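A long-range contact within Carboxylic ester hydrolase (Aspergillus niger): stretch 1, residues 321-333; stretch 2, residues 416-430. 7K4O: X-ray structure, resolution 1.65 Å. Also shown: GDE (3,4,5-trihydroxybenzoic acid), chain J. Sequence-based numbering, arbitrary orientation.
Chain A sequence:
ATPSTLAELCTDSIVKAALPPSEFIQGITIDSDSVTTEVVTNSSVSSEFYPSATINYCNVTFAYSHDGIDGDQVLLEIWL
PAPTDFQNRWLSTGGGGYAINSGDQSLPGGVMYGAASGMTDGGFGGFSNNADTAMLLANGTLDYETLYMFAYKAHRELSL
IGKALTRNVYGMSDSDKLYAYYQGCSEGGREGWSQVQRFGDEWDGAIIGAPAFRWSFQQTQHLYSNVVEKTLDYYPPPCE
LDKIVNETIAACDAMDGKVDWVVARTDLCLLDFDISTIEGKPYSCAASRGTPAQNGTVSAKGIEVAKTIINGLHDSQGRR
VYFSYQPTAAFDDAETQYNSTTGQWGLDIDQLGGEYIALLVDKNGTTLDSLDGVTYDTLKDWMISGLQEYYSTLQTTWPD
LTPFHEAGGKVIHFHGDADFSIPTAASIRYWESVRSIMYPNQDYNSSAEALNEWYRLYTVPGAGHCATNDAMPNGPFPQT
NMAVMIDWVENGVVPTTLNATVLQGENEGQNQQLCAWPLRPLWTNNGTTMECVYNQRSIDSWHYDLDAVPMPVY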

ATOM      1  N   VAL A 321      -8.235   6.478 -19.896  1.00 27.21           N
ATOM      2  CA  VAL A 321      -7.211   5.417 -19.696  1.00 26.23           C
ATOM      3  C   VAL A 321      -7.137   5.022 -18.214  1.00 26.72           C
ATOM      4  O   VAL A 321      -7.019   3.804 -17.945  1.00 26.56           O
ATOM      5  CB  VAL A 321      -5.842   5.871 -20.195  1.00 27.57           C
ATOM      6  CG1 VAL A 321      -4.887   4.692 -20.189  1.00 28.75           C
ATOM      7  CG2 VAL A 321      -5.925   6.515 -21.593  1.00 29.34           C
ATOM      8  N   TYR A 322      -7.124   5.991 -17.316  1.00 25.93           N
ATOM      9  CA  TYR A 322      -7.036   5.684 -15.872  1.00 23.40           C
ATOM     10  C   TYR A 322      -7.710   6.827 -15.108  1.00 28.39           C
ATOM     11  O   TYR A 322      -8.377   7.675 -15.703  1.00 28.10           O
ATOM     12  CB  TYR A 322      -5.583   5.391 -15.478  1.00 24.91           C
ATOM     13  CG  TYR A 322      -5.420   4.518 -14.231  1.00 21.71           C
ATOM     14  CD1 TYR A 322      -6.190   3.385 -14.072  1.00 24.09           C
ATOM     15  CD2 TYR A 322      -4.531   4.860 -13.224  1.00 23.85           C
ATOM     16  CE1 TYR A 322      -6.094   2.607 -12.915  1.00 23.98           C
ATOM     17  CE2 TYR A 322      -4.371   4.049 -12.095  1.00 24.57           C
ATOM     18  CZ  TYR A 322      -5.155   2.921 -11.963  1.00 22.97           C
ATOM     19  OH  TYR A 322      -5.042   2.176 -10.796  1.00 23.45           O
ATOM     20  N   PHE A 323      -7.497   6.858 -13.810  1.00 26.65           N
ATOM     21  CA  PHE A 323      -8.015   7.879 -12.870  1.00 25.31           C
ATOM     22  C   PHE A 323      -6.862   8.318 -12.030  1.00 30.88           C
ATOM     23  O   PHE A 323      -5.779   7.712 -12.016  1.00 35.30           O
ATOM     24  CB  PHE A 323      -9.227   7.356 -12.097  1.00 28.75           C
ATOM     25  CG  PHE A 323      -9.083   5.919 -11.645  1.00 26.76           C
ATOM     26  CD1 PHE A 323      -8.241   5.625 -10.599  1.00 27.25           C
ATOM     27  CD2 PHE A 323      -9.744   4.905 -12.290  1.00 26.61           C
ATOM     28  CE1 PHE A 323      -8.034   4.308 -10.233  1.00 26.65           C
ATOM     29  CE2 PHE A 323      -9.594   3.592 -11.876  1.00 28.47           C
ATOM     30  CZ  PHE A 323      -8.722   3.315 -10.864  1.00 23.62           C
ATOM     31  N   SER A 324      -7.076   9.429 -11.361  1.00 26.34           N
ATOM     32  CA  SER A 324      -6.032  10.081 -10.575  1.00 25.44           C
ATOM     33  C   SER A 324      -6.475  10.165  -9.111  1.00 23.66           C
ATOM     34  O   SER A 324      -7.540   9.612  -8.746  1.00 26.68           O
ATOM     35  CB  SER A 324      -5.709  11.450 -11.160  1.00 27.07           C
ATOM     36  OG  SER A 324      -4.533  11.974 -10.596  1.00 28.34           O
ATOM     37  N   TYR A 325      -5.632  10.803  -8.334  1.00 25.48           N
ATOM     38  CA  TYR A 325      -5.831  11.008  -6.880  1.00 25.49           C
ATOM     39  C   TYR A 325      -7.112  11.793  -6.653  1.00 30.57           C
ATOM     40  O   TYR A 325      -7.552  12.605  -7.514  1.00 28.22           O
ATOM     41  CB  TYR A 325      -4.631  11.715  -6.278  1.00 26.25           C
ATOM     42  CG  TYR A 325      -3.327  11.154  -6.753  1.00 27.06           C
ATOM     43  CD1 TYR A 325      -2.851   9.932  -6.288  1.00 25.18           C
ATOM     44  CD2 TYR A 325      -2.576  11.790  -7.715  1.00 24.73           C
ATOM     45  CE1 TYR A 325      -1.673   9.384  -6.757  1.00 24.96           C
ATOM     46  CE2 TYR A 325      -1.405  11.243  -8.204  1.00 26.30           C
ATOM     47  CZ  TYR A 325      -0.929  10.042  -7.709  1.00 26.69           C
ATOM     48  OH  TYR A 325       0.265   9.557  -8.169  1.00 26.96           O
ATOM     49  N   GLN A 326      -7.728  11.543  -5.511  1.00 28.28           N
ATOM     50  CA  GLN A 326      -8.968  12.247  -5.115  1.00 29.82           C
ATOM     51  C   GLN A 326      -8.682  13.736  -4.902  1.00 23.91           C
ATOM     52  O   GLN A 326      -7.579  14.141  -4.564  1.00 26.27           O
ATOM     53  CB  GLN A 326      -9.513  11.675  -3.812  1.00 26.85           C
ATOM     54  CG  GLN A 326     -10.117  10.280  -3.942  1.00 28.41           C
ATOM     55  CD  GLN A 326     -11.247  10.196  -4.924  1.00 28.80           C
ATOM     56  OE1 GLN A 326     -11.075   9.803  -6.089  1.00 29.28           O
ATOM     57  NE2 GLN A 326     -12.450  10.566  -4.476  1.00 28.19           N
ATOM     58  N   PRO A 327      -9.711  14.592  -5.055  1.00 28.77           N
ATOM     59  CA  PRO A 327      -9.605  15.953  -4.499  1.00 29.61           C
ATOM     60  C   PRO A 327      -9.194  15.888  -3.016  1.00 31.00           C
ATOM     61  O   PRO A 327      -9.594  14.941  -2.334  1.00 30.05           O
ATOM     62  CB  PRO A 327     -11.031  16.504  -4.669  1.00 31.97           C
ATOM     63  CG  PRO A 327     -11.610  15.710  -5.802  1.00 31.59           C
ATOM     64  CD  PRO A 327     -11.009  14.306  -5.675  1.00 30.98           C
ATOM     65  N   THR A 328      -8.350  16.820  -2.577  1.00 29.52           N
ATOM     66  CA  THR A 328      -7.725  17.019  -1.231  1.00 31.88           C
ATOM     67  C   THR A 328      -6.384  16.302  -1.155  1.00 30.31           C
ATOM     68  O   THR A 328      -5.619  16.631  -0.276  1.00 31.31           O
ATOM     69  CB  THR A 328      -8.608  16.662  -0.028  1.00 32.03           C
ATOM     70  OG1 THR A 328      -8.837  15.265   0.110  1.00 31.50           O
ATOM     71  CG2 THR A 328      -9.994  17.238  -0.109  1.00 31.40           C
ATOM     72  N   ALA A 329      -6.059  15.396  -2.090  1.00 29.90           N
ATOM     73  CA  ALA A 329      -4.695  14.827  -2.133  1.00 27.13           C
ATOM     74  C   ALA A 329      -3.703  15.889  -2.605  1.00 27.28           C
ATOM     75  O   ALA A 329      -4.037  16.633  -3.571  1.00 32.79           O
ATOM     76  CB  ALA A 329      -4.648  13.585  -3.018  1.00 28.22           C
ATOM     77  N   ALA A 330      -2.535  15.941  -1.986  1.00 28.37           N
ATOM     78  CA  ALA A 330      -1.450  16.851  -2.382  1.00 29.51           C
ATOM     79  C   ALA A 330      -1.050  16.594  -3.839  1.00 35.58           C
ATOM     80  O   ALA A 330      -1.124  15.455  -4.328  1.00 29.75           O
ATOM     81  CB  ALA A 330      -0.287  16.720  -1.474  1.00 32.23           C
ATOM     82  N   PHE A 331      -0.613  17.645  -4.535  1.00 32.84           N
ATOM     83  CA  PHE A 331      -0.141  17.540  -5.934  1.00 31.78           C
ATOM     84  C   PHE A 331       1.341  17.181  -5.962  1.00 32.31           C
ATOM     85  O   PHE A 331       2.175  17.937  -6.536  1.00 33.71           O
ATOM     86  CB  PHE A 331      -0.440  18.859  -6.667  1.00 32.17           C
ATOM     87  CG  PHE A 331      -1.873  19.048  -7.043  1.00 30.65           C
ATOM     88  CD1 PHE A 331      -2.774  19.630  -6.163  1.00 31.10           C
ATOM     89  CD2 PHE A 331      -2.330  18.677  -8.288  1.00 28.81           C
ATOM     90  CE1 PHE A 331      -4.102  19.784  -6.507  1.00 31.54           C
ATOM     91  CE2 PHE A 331      -3.661  18.836  -8.627  1.00 29.67           C
ATOM     92  CZ  PHE A 331      -4.544  19.390  -7.744  1.00 31.27           C
ATOM     93  N   ASP A 332       1.718  16.002  -5.440  1.00 29.39           N
ATOM     94  CA  ASP A 332       3.137  15.594  -5.368  1.00 30.27           C
ATOM     95  C   ASP A 332       3.681  15.285  -6.762  1.00 30.51           C
ATOM     96  O   ASP A 332       4.795  15.701  -7.041  1.00 31.60           O
ATOM     97  CB  ASP A 332       3.351  14.380  -4.451  1.00 35.41           C
ATOM     98  CG  ASP A 332       3.388  14.725  -2.970  1.00 48.47           C
ATOM     99  OD1 ASP A 332       2.468  15.419  -2.514  1.00 49.59           O
ATOM    100  OD2 ASP A 332       4.331  14.274  -2.273  1.00 55.67           O
ATOM    101  N   ASP A 333       2.924  14.545  -7.575  1.00 27.82           N
ATOM    102  CA  ASP A 333       3.362  14.163  -8.933  1.00 27.61           C
ATOM    103  C   ASP A 333       3.639  15.458  -9.717  1.00 30.50           C
ATOM    104  O   ASP A 333       4.575  15.461 -10.551  1.00 30.45           O
ATOM    105  CB  ASP A 333       2.321  13.339  -9.666  1.00 26.71           C
ATOM    106  CG  ASP A 333       2.347  11.844  -9.271  1.00 28.36           C
ATOM    107  OD1 ASP A 333       3.237  11.438  -8.459  1.00 30.62           O
ATOM    108  OD2 ASP A 333       1.496  11.142  -9.830  1.00 27.03           O
ATOM    109  N   GLY A 416      -6.065   5.723   2.318  1.00 24.75           N
ATOM    110  CA  GLY A 416      -6.306   7.132   2.669  1.00 26.44           C
ATOM    111  C   GLY A 416      -7.091   7.876   1.610  1.00 26.67           C
ATOM    112  O   GLY A 416      -6.792   7.748   0.420  1.00 25.25           O
ATOM    113  N   ASP A 417      -8.059   8.703   2.015  1.00 26.77           N
ATOM    114  CA  ASP A 417      -8.888   9.513   1.088  1.00 29.05           C
ATOM    115  C   ASP A 417      -8.021  10.578   0.411  1.00 26.53           C
ATOM    116  O   ASP A 417      -8.430  10.993  -0.691  1.00 29.84           O
ATOM    117  CB  ASP A 417     -10.053  10.195   1.847  1.00 30.85           C
ATOM    118  CG  ASP A 417     -11.313   9.370   1.763  1.00 34.26           C
ATOM    119  OD1 ASP A 417     -11.897   9.357   0.679  1.00 37.77           O
ATOM    120  OD2 ASP A 417     -11.714   8.773   2.801  1.00 36.58           O
ATOM    121  N   ALA A 418      -6.925  11.000   1.022  1.00 27.68           N
ATOM    122  CA  ALA A 418      -6.079  12.092   0.478  1.00 28.57           C
ATOM    123  C   ALA A 418      -4.712  11.528   0.056  1.00 27.92           C
ATOM    124  O   ALA A 418      -3.657  12.213   0.147  1.00 25.98           O
ATOM    125  CB  ALA A 418      -5.979  13.239   1.466  1.00 31.14           C
ATOM    126  N   ASP A 419      -4.699  10.252  -0.394  1.00 26.38           N
ATOM    127  CA  ASP A 419      -3.440   9.606  -0.810  1.00 24.55           C
ATOM    128  C   ASP A 419      -2.978  10.293  -2.109  1.00 22.11           C
ATOM    129  O   ASP A 419      -3.738  10.297  -3.076  1.00 25.60           O
ATOM    130  CB  ASP A 419      -3.673   8.097  -1.008  1.00 25.40           C
ATOM    131  CG  ASP A 419      -2.400   7.314  -1.120  1.00 26.85           C
ATOM    132  OD1 ASP A 419      -1.382   7.861  -1.649  1.00 27.35           O
ATOM    133  OD2 ASP A 419      -2.392   6.176  -0.593  1.00 26.58           O
ATOM    134  N   PHE A 420      -1.770  10.768  -2.096  1.00 23.36           N
ATOM    135  CA  PHE A 420      -1.132  11.518  -3.190  1.00 25.81           C
ATOM    136  C   PHE A 420      -0.190  10.626  -3.987  1.00 27.66           C
ATOM    137  O   PHE A 420       0.457  11.131  -4.921  1.00 26.30           O
ATOM    138  CB  PHE A 420      -0.311  12.682  -2.627  1.00 27.76           C
ATOM    139  CG  PHE A 420       0.696  12.304  -1.587  1.00 26.50           C
ATOM    140  CD1 PHE A 420       1.929  11.802  -1.928  1.00 27.03           C
ATOM    141  CD2 PHE A 420       0.357  12.359  -0.233  1.00 28.41           C
ATOM    142  CE1 PHE A 420       2.859  11.456  -0.958  1.00 33.83           C
ATOM    143  CE2 PHE A 420       1.275  11.984   0.735  1.00 31.12           C
ATOM    144  CZ  PHE A 420       2.523  11.523   0.378  1.00 31.56           C
ATOM    145  N   SER A 421      -0.075   9.352  -3.588  1.00 24.96           N
ATOM    146  CA  SER A 421       0.949   8.444  -4.164  1.00 24.89           C
ATOM    147  C   SER A 421       0.232   7.339  -4.940  1.00 25.68           C
ATOM    148  O   SER A 421       0.765   6.927  -5.960  1.00 24.21           O
ATOM    149  CB  SER A 421       1.887   7.940  -3.115  1.00 27.06           C
ATOM    150  OG  SER A 421       2.950   7.167  -3.658  1.00 26.15           O
ATOM    151  N   ILE A 422      -0.869   6.822  -4.396  1.00 25.85           N
ATOM    152  CA  ILE A 422      -1.725   5.800  -5.042  1.00 24.71           C
ATOM    153  C   ILE A 422      -3.132   6.294  -4.989  1.00 24.67           C
ATOM    154  O   ILE A 422      -3.663   6.514  -3.893  1.00 25.56           O
ATOM    155  CB  ILE A 422      -1.562   4.432  -4.356  1.00 24.73           C
ATOM    156  CG1 ILE A 422      -0.074   4.077  -4.236  1.00 27.78           C
ATOM    157  CG2 ILE A 422      -2.409   3.413  -5.101  1.00 24.49           C
ATOM    158  CD1 ILE A 422       0.225   2.720  -3.662  1.00 29.87           C
ATOM    159  N   PRO A 423      -3.817   6.452  -6.141  1.00 24.00           N
ATOM    160  CA  PRO A 423      -5.183   6.935  -6.122  1.00 25.63           C
ATOM    161  C   PRO A 423      -6.095   6.066  -5.246  1.00 26.70           C
ATOM    162  O   PRO A 423      -6.147   4.878  -5.413  1.00 23.27           O
ATOM    163  CB  PRO A 423      -5.617   6.880  -7.573  1.00 25.41           C
ATOM    164  CG  PRO A 423      -4.340   7.008  -8.317  1.00 24.80           C
ATOM    165  CD  PRO A 423      -3.332   6.192  -7.519  1.00 24.06           C
ATOM    166  N   THR A 424      -6.877   6.701  -4.368  1.00 24.59           N
ATOM    167  CA  THR A 424      -7.842   5.946  -3.545  1.00 23.93           C
ATOM    168  C   THR A 424      -8.752   5.083  -4.402  1.00 25.47           C
ATOM    169  O   THR A 424      -9.097   3.949  -3.984  1.00 24.74           O
ATOM    170  CB  THR A 424      -8.650   6.906  -2.648  1.00 23.41           C
ATOM    171  OG1 THR A 424      -7.752   7.864  -2.088  1.00 25.07           O
ATOM    172  CG2 THR A 424      -9.382   6.122  -1.575  1.00 25.03           C
ATOM    173  N   ALA A 425      -9.208   5.586  -5.560  1.00 23.35           N
ATOM    174  CA  ALA A 425     -10.111   4.834  -6.430  1.00 22.61           C
ATOM    175  C   ALA A 425      -9.471   3.524  -6.923  1.00 21.28           C
ATOM    176  O   ALA A 425     -10.216   2.657  -7.369  1.00 23.45           O
ATOM    177  CB  ALA A 425     -10.579   5.736  -7.551  1.00 24.16           C
ATOM    178  N   ALA A 426      -8.156   3.405  -6.882  1.00 22.52           N
ATOM    179  CA  ALA A 426      -7.468   2.163  -7.322  1.00 22.87           C
ATOM    180  C   ALA A 426      -7.924   0.996  -6.434  1.00 22.38           C
ATOM    181  O   ALA A 426      -8.024  -0.129  -6.971  1.00 23.94           O
ATOM    182  CB  ALA A 426      -6.007   2.277  -7.303  1.00 23.45           C
ATOM    183  N   SER A 427      -8.179   1.270  -5.160  1.00 21.53           N
ATOM    184  CA  SER A 427      -8.594   0.187  -4.217  1.00 20.67           C
ATOM    185  C   SER A 427     -10.042  -0.173  -4.450  1.00 20.92           C
ATOM    186  O   SER A 427     -10.376  -1.371  -4.460  1.00 22.14           O
ATOM    187  CB  SER A 427      -8.307   0.572  -2.777  1.00 21.84           C
ATOM    188  OG  SER A 427      -6.917   0.567  -2.502  1.00 22.82           O
ATOM    189  N   ILE A 428     -10.950   0.812  -4.594  1.00 21.59           N
ATOM    190  CA  ILE A 428     -12.357   0.492  -4.897  1.00 21.00           C
ATOM    191  C   ILE A 428     -12.413  -0.365  -6.149  1.00 21.56           C
ATOM    192  O   ILE A 428     -13.179  -1.344  -6.211  1.00 21.83           O
ATOM    193  CB  ILE A 428     -13.188   1.793  -5.050  1.00 24.70           C
ATOM    194  CG1 ILE A 428     -13.548   2.441  -3.710  1.00 23.35           C
ATOM    195  CG2 ILE A 428     -14.445   1.459  -5.793  1.00 24.01           C
ATOM    196  CD1 ILE A 428     -12.435   3.006  -2.952  1.00 23.03           C
ATOM    197  N   ARG A 429     -11.649   0.001  -7.176  1.00 21.29           N
ATOM    198  CA  ARG A 429     -11.747  -0.743  -8.438  1.00 21.41           C
ATOM    199  C   ARG A 429     -11.476  -2.239  -8.243  1.00 21.28           C
ATOM    200  O   ARG A 429     -12.138  -3.070  -8.846  1.00 21.29           O
ATOM    201  CB  ARG A 429     -10.822  -0.163  -9.509  1.00 22.35           C
ATOM    202  CG  ARG A 429     -11.107  -0.842 -10.850  1.00 23.27           C
ATOM    203  CD  ARG A 429     -10.248  -0.228 -11.956  1.00 23.90           C
ATOM    204  NE  ARG A 429     -10.560  -0.799 -13.238  1.00 24.94           N
ATOM    205  CZ  ARG A 429     -11.480  -0.317 -14.099  1.00 27.44           C
ATOM    206  NH1 ARG A 429     -12.156   0.789 -13.826  1.00 26.81           N
ATOM    207  NH2 ARG A 429     -11.691  -0.926 -15.252  1.00 25.48           N
ATOM    208  N   TYR A 430     -10.461  -2.576  -7.464  1.00 21.73           N
ATOM    209  CA  TYR A 430     -10.120  -4.008  -7.295  1.00 21.63           C
ATOM    210  C   TYR A 430     -11.237  -4.735  -6.554  1.00 20.45           C
ATOM    211  O   TYR A 430     -11.591  -5.864  -6.945  1.00 20.82           O
ATOM    212  CB  TYR A 430      -8.786  -4.181  -6.586  1.00 20.62           C
ATOM    213  CG  TYR A 430      -8.407  -5.633  -6.474  1.00 21.70           C
ATOM    214  CD1 TYR A 430      -8.124  -6.402  -7.605  1.00 20.63           C
ATOM    215  CD2 TYR A 430      -8.395  -6.278  -5.236  1.00 22.05           C
ATOM    216  CE1 TYR A 430      -7.829  -7.758  -7.513  1.00 21.66           C
ATOM    217  CE2 TYR A 430      -8.071  -7.616  -5.121  1.00 20.99           C
ATOM    218  CZ  TYR A 430      -7.792  -8.357  -6.253  1.00 20.87           C
ATOM    219  OH  TYR A 430      -7.511  -9.684  -6.101  1.00 20.44           O
TER
HETATM  220  OAA GDE J 603       5.634   1.595  -1.388  0.99 26.88           O
HETATM  221  OAB GDE J 603       5.359   3.770  -1.087  0.99 31.84           O
HETATM  222  OAC GDE J 603       5.358   1.137  -6.504  0.96 23.14           O
HETATM  223  OAD GDE J 603       3.181   5.261  -5.467  0.99 23.99           O
HETATM  224  OAE GDE J 603       3.924   3.432  -7.270  0.90 22.20           O
HETATM  225  CAF GDE J 603       5.351   1.931  -4.172  0.99 25.42           C
HETATM  226  CAG GDE J 603       4.239   4.037  -3.639  0.95 24.79           C
HETATM  227  CAH GDE J 603       5.355   2.751  -1.827  1.00 30.77           C
HETATM  228  CAI GDE J 603       5.005   2.092  -5.523  1.00 24.04           C
HETATM  229  CAJ GDE J 603       3.922   4.221  -5.010  0.99 25.67           C
HETATM  230  CAK GDE J 603       5.003   2.936  -3.285  0.95 25.39           C
HETATM  231  CAL GDE J 603       4.279   3.252  -5.908  0.94 24.98           C
HETATM  232  O   HOH W   1      -8.741   8.342  -6.517  1.00 25.41           O
HETATM  233  O   HOH W   2      -6.410   9.657  -3.743  1.00 25.33           O
HETATM  234  O   HOH W   3       0.476  13.327  -6.515  1.00 26.46           O
HETATM  235  O   HOH W   4      -2.300  14.595   0.640  1.00 29.13           O
HETATM  236  O   HOH W   5       3.098  10.935  -5.834  1.00 33.21           O

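Two aromatic rings from the first stretch anchor this contact, one against alanines of the helix, the other against loop main chain and a proline. Phe323, with chi1 p and its CA-to-CB bond toward the other stretch, lays one ring face under the methyl of Ala425, whose CB sits 4.2 Å from the centroid of the Phe323 ring in a CH-pi contact. Pro423 and the aliphatic part of Arg429 meet the ring edge; Phe323 CE2 lies 3.9 Å from Arg429 CD. Alanine suits the helix surface here because a methyl lets the ring come close to the backbone, with Phe323 CE1 3.5 Å from Ala426 N.

Tyr325 does a different job. Its ring packs against the main chain of the loop before the helix, with Phe420 O over one face and the edge near Ser421 C. Tyr325 CE1 also touches Pro423 CD at 3.7 Å. The hydroxyl is paid for within its own stretch: Tyr325 OH donates to Asp333 OD2 at 2.6 Å. The loop is braced from inside as well, since Asp419 OD1 accepts from Ser421 N at 2.8 Å and from Ile422 N at 3.0 Å.

Farther along, Ala329 points its CB toward the other stretch and brings it to 3.4 Å from Asp419 O. Phe420 CB then packs on Ala330 CB at 4.2 Å, and the ring of this partly exposed residue reaches Asp332, with Phe420 CD1 3.4 Å from Asp332 CG.

No direct hydrogen bond crosses the contact; water does the polar joining. Water 1 donates to Ser324 O and Gln326 OE1 and accepts from Ala425 N. Water 2 accepts from Gln326 N and Thr424 N while donating to Asp419 O. Water 4 links Ala330 N to Ala418 O. The rule is economical: aromatic rings packed on small side chains and bare main chain fill the centre, and bridging waters serve backbone groups, and the Gln326 side chain, that do not meet directly.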